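Putative uncharacterized protein (Mycobacterium avium, PDB 2Z6V) is the sulfotransferase STF9, which probably transfers a sulfuryl group to an acceptor substrate. Local coordinates at residues T120-L125 against D345-I350. Residues are numbered along the deposited sequence; the frame is centred on the assembly and turned at random.
Sequences TVISYL and DVMRRI. With SO4 (sulfate ion), chain B.
M347 reaches from helix 343-353 into the gap between I122 and L125, one turn apart on helix 120-126, and the contact is wholly apolar. The methionine is bent at both chi2 (-51°) and chi3 (-64°), a double bend that turns the SD-CE end toward I122 and L125. SD thereby lies 3.9 Å from I122 CG1, while CE turns to L125 CB at 3.7 Å. L125 answers with a branch of its own: CD1 lies across the M347 chain at the CG-SD bond, 3.8 Å from M347 CG. A turn further along the second helix, I350 meets I122 at a slant, through the two CD1 methyls. M366 of helix 360-371 touches both M347 and L125, and M334 of strand 331-335 lies against I122.

Helix 120-126 follows strand 109-113 of the parallel sheet. The GMPRTGTT sequence runs from the strand's end, through the loop, to the helix's first residue, and resembles the P-loop-like phosphosulfate-binding loop of sulfotransferases. The short helical segments cross at -58°, their axes 11.3 Å apart, a wide spacing that M347 spans with the branched side chains of I122, L125 and I350.

At the N-terminal end of the first helix, T120 N donates to sulfate O4 at 3.2 Å. G118 N hydrogen-bonds to the same sulfate, an ion that probably came from the crystallisation liquor. On helix 343-353, R349 NH1 forms a salt bridge with D345 OD2 at 3.1 Å and another with E338.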
loop_
_atom_site.group_PDB
_atom_site.type_symbol
_atom_site.label_atom_id
_atom_site.label_comp_id
_atom_site.label_asym_id
_atom_site.label_seq_id
_atom_site.Cartn_x
_atom_site.Cartn_y
_atom_site.Cartn_z
ATOM N N THR A 120 -7.065 5.042 -7.345
ATOM C CA THR A 120 -8.161 5.044 -6.387
ATOM C C THR A 120 -9.518 4.584 -6.939
ATOM O O THR A 120 -10.133 3.683 -6.373
ATOM C CB THR A 120 -8.319 6.442 -5.744
ATOM O OG1 THR A 120 -9.512 6.465 -4.948
ATOM C CG2 THR A 120 -8.389 7.531 -6.819
ATOM N N VAL A 121 -9.977 5.182 -8.040
ATOM C CA VAL A 121 -11.273 4.817 -8.622
ATOM C C VAL A 121 -11.506 3.325 -8.863
ATOM O O VAL A 121 -12.539 2.779 -8.461
ATOM C CB VAL A 121 -11.541 5.545 -9.968
ATOM C CG1 VAL A 121 -12.784 4.970 -10.626
ATOM C CG2 VAL A 121 -11.747 7.032 -9.732
ATOM N N ILE A 122 -10.564 2.662 -9.525
ATOM C CA ILE A 122 -10.742 1.246 -9.798
ATOM C C ILE A 122 -10.849 0.409 -8.535
ATOM O O ILE A 122 -11.640 -0.533 -8.499
ATOM C CB ILE A 122 -9.614 0.653 -10.665
ATOM C CG1 ILE A 122 -10.044 -0.738 -11.141
ATOM C CG2 ILE A 122 -8.309 0.562 -9.862
ATOM C CD1 ILE A 122 -8.952 -1.524 -11.785
ATOM N N SER A 123 -10.063 0.735 -7.511
ATOM C CA SER A 123 -10.124 -0.023 -6.266
ATOM C C SER A 123 -11.543 -0.020 -5.738
ATOM O O SER A 123 -12.048 -1.058 -5.334
ATOM C CB SER A 123 -9.196 0.563 -5.189
ATOM O OG SER A 123 -7.846 0.204 -5.403
ATOM N N TYR A 124 -12.183 1.148 -5.745
ATOM C CA TYR A 124 -13.556 1.276 -5.258
ATOM C C TYR A 124 -14.579 0.629 -6.173
ATOM O O TYR A 124 -15.573 0.082 -5.696
ATOM C CB TYR A 124 -13.942 2.749 -5.041
ATOM C CG TYR A 124 -13.317 3.363 -3.808
ATOM C CD1 TYR A 124 -12.006 3.840 -3.832
ATOM C CD2 TYR A 124 -14.012 3.404 -2.595
ATOM C CE1 TYR A 124 -11.398 4.332 -2.684
ATOM C CE2 TYR A 124 -13.415 3.896 -1.437
ATOM C CZ TYR A 124 -12.106 4.353 -1.489
ATOM O OH TYR A 124 -11.479 4.786 -0.342
ATOM N N LEU A 125 -14.354 0.690 -7.480
ATOM C CA LEU A 125 -15.301 0.077 -8.405
ATOM C C LEU A 125 -15.317 -1.452 -8.283
ATOM O O LEU A 125 -16.377 -2.076 -8.341
ATOM C CB LEU A 125 -14.990 0.496 -9.845
ATOM C CG LEU A 125 -15.297 1.970 -10.122
ATOM C CD1 LEU A 125 -15.040 2.290 -11.586
ATOM C CD2 LEU A 125 -16.750 2.257 -9.750
ATOM N N ASP A 345 -15.738 1.959 -19.112
ATOM C CA ASP A 345 -15.230 1.229 -20.265
ATOM C C ASP A 345 -14.087 0.326 -19.818
ATOM O O ASP A 345 -14.013 -0.840 -20.214
ATOM C CB ASP A 345 -14.720 2.176 -21.345
ATOM C CG ASP A 345 -14.125 1.428 -22.528
ATOM O OD1 ASP A 345 -14.825 0.564 -23.099
ATOM O OD2 ASP A 345 -12.958 1.696 -22.883
ATOM N N VAL A 346 -13.194 0.872 -18.996
ATOM C CA VAL A 346 -12.069 0.102 -18.487
ATOM C C VAL A 346 -12.551 -1.121 -17.707
ATOM O O VAL A 346 -12.008 -2.210 -17.862
ATOM C CB VAL A 346 -11.171 0.944 -17.558
ATOM C CG1 VAL A 346 -10.069 0.073 -16.984
ATOM C CG2 VAL A 346 -10.563 2.112 -18.328
ATOM N N MET A 347 -13.582 -0.944 -16.885
ATOM C CA MET A 347 -14.104 -2.039 -16.083
ATOM C C MET A 347 -14.589 -3.210 -16.930
ATOM O O MET A 347 -14.235 -4.363 -16.671
ATOM C CB MET A 347 -15.235 -1.543 -15.176
ATOM C CG MET A 347 -14.835 -0.406 -14.222
ATOM S SD MET A 347 -13.322 -0.723 -13.237
ATOM C CE MET A 347 -13.836 -2.113 -12.227
ATOM N N ARG A 348 -15.394 -2.922 -17.946
ATOM C CA ARG A 348 -15.909 -3.973 -18.811
ATOM C C ARG A 348 -14.763 -4.742 -19.445
ATOM O O ARG A 348 -14.809 -5.968 -19.542
ATOM C CB ARG A 348 -16.805 -3.384 -19.904
ATOM C CG ARG A 348 -17.970 -2.599 -19.351
ATOM C CD ARG A 348 -19.077 -2.350 -20.367
ATOM N NE ARG A 348 -19.993 -1.351 -19.833
ATOM C CZ ARG A 348 -19.802 -0.041 -19.947
ATOM N NH1 ARG A 348 -18.735 0.419 -20.597
ATOM N NH2 ARG A 348 -20.645 0.809 -19.369
ATOM N N ARG A 349 -13.734 -4.018 -19.871
ATOM C CA ARG A 349 -12.580 -4.647 -20.492
ATOM C C ARG A 349 -11.772 -5.449 -19.483
ATOM O O ARG A 349 -11.163 -6.460 -19.834
ATOM C CB ARG A 349 -11.704 -3.594 -21.166
ATOM C CG ARG A 349 -12.292 -3.093 -22.473
ATOM C CD ARG A 349 -11.841 -1.682 -22.767
ATOM N NE ARG A 349 -10.393 -1.607 -22.856
ATOM C CZ ARG A 349 -9.681 -0.570 -22.447
ATOM N NH1 ARG A 349 -10.293 0.479 -21.918
ATOM N NH2 ARG A 349 -8.360 -0.586 -22.569
ATOM N N ILE A 350 -11.759 -4.998 -18.234
ATOM C CA ILE A 350 -11.044 -5.718 -17.190
ATOM C C ILE A 350 -11.785 -7.026 -16.979
ATOM O O ILE A 350 -11.173 -8.089 -16.914
ATOM C CB ILE A 350 -11.020 -4.937 -15.859
ATOM C CG1 ILE A 350 -9.911 -3.884 -15.901
ATOM C CG2 ILE A 350 -10.819 -5.898 -14.678
ATOM C CD1 ILE A 350 -9.919 -2.941 -14.713
HETATM S S SO4 B . -2.957 6.747 -6.037
HETATM O O1 SO4 B . -2.573 8.014 -6.695
HETATM O O2 SO4 B . -1.901 5.732 -6.231
HETATM O O3 SO4 B . -3.151 6.992 -4.596
HETATM O O4 SO4 B . -4.220 6.256 -6.614
#